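Local coordinates for protein CDP-glucose-4,6-dehydratase (PDB 1RKX) that catalyses the NAD-dependent conversion of CDP-D-glucose to its 4-keto-6-deoxy derivative, as a 4,6-dehydratase of the extended short-chain dehydrogenase/reductase family, at residues 194-199 with 231-236. Numbering follows the deposited sequence.
Sequences GNVIGG and PWQHVL. With NAD (nicotinamide-adenine-dinucleotide), chain G.
Val196 and Ile197 pair in parallel with Gln233 and His234, strand 196-197 lying at the edge of a small mixed sheet within this chain, beside the nicotinamide end of the Rossmann-fold NAD site in this extended short-chain dehydrogenase/reductase. Gly194, without a side chain, brings its CA to 3.5 Å from C4N of the nicotinamide ring. Asn195 takes up left-handed helical backbone angles, a conformation asparagine tolerates better than most residues. Its side chain crosses that of Pro231, with ND2 beside the proline ring at CG and CD, while its carbonyl O accepts from Gln233 N at 3.1 Å. Val196 serves both cofactor and strand: its backbone N donates an almost straight bond (167°) to the carboxamide O7N of NAD at 3.1 Å, and CG2 lies beside the same carboxamide. CG1 is anti to the backbone N (chi1 -179°) and faces Val235 CG2 at 3.6 Å; the side chains of both valines also touch Phe20 of the cofactor-binding helix 20-31. Ile197 N continues the pairing by donating to Gln233 O at 2.9 Å. Its side chain meets that of Trp232 at about a right angle, CG2 lying 3.5 Å from CE3; the branched isoleucine also meets Val208 of helix 207-216. At the strand's end, Ile197 O accepts from Val235 N at 2.7 Å, the last backbone bond of the pairing. The same oxygen lies over one face of the His234 imidazole, offset toward its rim. At Gly198 a CB would point toward the other segment and clash with Val235 CG1, so glycine suits the place. His234 suits the turn into helix 236-251 because its ring has two nitrogens to use: NE2 bonds to Glu349, and ND1 accepts from Leu236 N at 3.1 Å, nearly in the ring plane.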
# COMPACT_ATOMS: atom_id res chain seq x y z
N GLY C 194 -1.98 3.67 23.58
CA GLY C 194 -0.82 3.30 24.37
C GLY C 194 -0.26 4.46 25.16
O GLY C 194 -0.83 5.55 25.17
N ASN C 195 0.86 4.22 25.83
CA ASN C 195 1.54 5.26 26.61
C ASN C 195 0.59 5.95 27.60
O ASN C 195 0.58 7.18 27.71
CB ASN C 195 2.12 6.31 25.67
CG ASN C 195 2.74 5.68 24.43
OD1 ASN C 195 3.76 4.99 24.52
ND2 ASN C 195 2.13 5.92 23.28
N VAL C 196 -0.19 5.16 28.31
CA VAL C 196 -1.14 5.69 29.26
C VAL C 196 -0.50 5.95 30.61
O VAL C 196 0.20 5.08 31.16
CB VAL C 196 -2.33 4.73 29.43
CG1 VAL C 196 -3.32 5.29 30.40
CG2 VAL C 196 -2.99 4.48 28.08
N ILE C 197 -0.72 7.14 31.15
CA ILE C 197 -0.16 7.50 32.45
C ILE C 197 -1.24 8.11 33.34
O ILE C 197 -2.26 8.61 32.87
CB ILE C 197 1.01 8.50 32.31
CG1 ILE C 197 0.57 9.72 31.50
CG2 ILE C 197 2.22 7.80 31.68
CD1 ILE C 197 1.63 10.82 31.40
N GLY C 198 -1.01 8.06 34.65
CA GLY C 198 -1.97 8.60 35.58
C GLY C 198 -1.69 8.17 37.01
O GLY C 198 -0.82 7.34 37.27
N GLY C 199 -2.42 8.76 37.95
CA GLY C 199 -2.22 8.37 39.33
C GLY C 199 -2.71 6.94 39.48
O GLY C 199 -3.68 6.54 38.81
N PRO C 231 4.07 9.31 22.84
CA PRO C 231 2.83 10.09 22.89
C PRO C 231 2.07 9.83 24.19
O PRO C 231 1.03 9.17 24.19
CB PRO C 231 2.08 9.63 21.65
CG PRO C 231 2.55 8.23 21.47
CD PRO C 231 4.02 8.31 21.76
N TRP C 232 2.59 10.35 25.29
CA TRP C 232 1.97 10.18 26.60
C TRP C 232 0.58 10.80 26.66
O TRP C 232 0.32 11.84 26.07
CB TRP C 232 2.85 10.79 27.69
CG TRP C 232 4.24 10.25 27.74
CD1 TRP C 232 5.39 10.90 27.39
CD2 TRP C 232 4.63 8.94 28.15
NE1 TRP C 232 6.47 10.07 27.56
CE2 TRP C 232 6.03 8.86 28.03
CE3 TRP C 232 3.92 7.81 28.62
CZ2 TRP C 232 6.75 7.70 28.35
CZ3 TRP C 232 4.64 6.66 28.94
CH2 TRP C 232 6.04 6.61 28.80
N GLN C 233 -0.32 10.15 27.40
CA GLN C 233 -1.67 10.66 27.57
C GLN C 233 -2.23 10.19 28.91
O GLN C 233 -1.96 9.07 29.35
CB GLN C 233 -2.58 10.18 26.44
CG GLN C 233 -2.62 8.66 26.27
CD GLN C 233 -3.46 8.23 25.09
OE1 GLN C 233 -3.35 7.09 24.62
NE2 GLN C 233 -4.32 9.13 24.60
N HIS C 234 -3.01 11.05 29.55
CA HIS C 234 -3.61 10.69 30.83
C HIS C 234 -4.57 9.54 30.55
O HIS C 234 -5.24 9.51 29.51
CB HIS C 234 -4.35 11.89 31.42
CG HIS C 234 -4.79 11.68 32.84
ND1 HIS C 234 -5.90 10.93 33.17
CD2 HIS C 234 -4.27 12.12 34.01
CE1 HIS C 234 -6.04 10.91 34.48
NE2 HIS C 234 -5.06 11.62 35.01
N VAL C 235 -4.63 8.60 31.48
CA VAL C 235 -5.48 7.42 31.34
C VAL C 235 -6.94 7.75 31.00
O VAL C 235 -7.60 6.99 30.30
CB VAL C 235 -5.42 6.54 32.62
CG1 VAL C 235 -5.88 7.34 33.84
CG2 VAL C 235 -6.26 5.29 32.44
N LEU C 236 -7.44 8.88 31.48
CA LEU C 236 -8.83 9.23 31.19
C LEU C 236 -9.07 9.63 29.73
O LEU C 236 -10.21 9.58 29.26
CB LEU C 236 -9.29 10.36 32.12
CG LEU C 236 -9.26 10.02 33.62
CD1 LEU C 236 -9.72 11.23 34.43
CD2 LEU C 236 -10.17 8.81 33.90
PA NAD G . -2.65 -3.79 34.22
O1A NAD G . -1.62 -4.83 34.36
O2A NAD G . -2.74 -2.76 35.29
O5B NAD G . -4.11 -4.46 34.07
C5B NAD G . -4.22 -5.75 33.43
C4B NAD G . -5.50 -6.47 33.88
O4B NAD G . -5.41 -7.73 33.16
C3B NAD G . -5.49 -6.83 35.36
O3B NAD G . -6.76 -6.42 35.90
C2B NAD G . -5.26 -8.33 35.34
O2B NAD G . -5.79 -9.01 36.51
C1B NAD G . -5.90 -8.72 34.03
N9A NAD G . -5.46 -10.02 33.55
C8A NAD G . -4.23 -10.36 33.05
N7A NAD G . -4.14 -11.64 32.71
C5A NAD G . -5.38 -12.16 33.01
C6A NAD G . -5.91 -13.46 32.89
N6A NAD G . -5.28 -14.52 32.42
N1A NAD G . -7.21 -13.66 33.29
C2A NAD G . -7.90 -12.58 33.78
N3A NAD G . -7.51 -11.33 33.94
C4A NAD G . -6.22 -11.18 33.53
O3 NAD G . -2.47 -3.11 32.82
PN NAD G . -3.28 -1.88 32.11
O1N NAD G . -2.27 -0.83 31.95
O2N NAD G . -4.41 -1.49 33.00
O5D NAD G . -3.67 -2.49 30.70
C5D NAD G . -5.07 -2.61 30.41
C4D NAD G . -5.26 -3.13 29.00
O4D NAD G . -4.74 -2.06 28.14
C3D NAD G . -4.50 -4.38 28.56
O3D NAD G . -5.28 -5.05 27.55
C2D NAD G . -3.22 -3.79 27.98
O2D NAD G . -2.60 -4.73 27.09
C1D NAD G . -3.77 -2.59 27.26
N1N NAD G . -2.73 -1.60 26.99
C2N NAD G . -2.21 -0.75 27.98
C3N NAD G . -1.22 0.32 27.64
C7N NAD G . -0.76 1.20 28.73
O7N NAD G . 0.05 2.09 28.42
N7N NAD G . -1.18 1.09 30.01
C4N NAD G . -0.66 0.37 26.24
C5N NAD G . -1.30 -0.62 25.32
C6N NAD G . -2.23 -1.49 25.66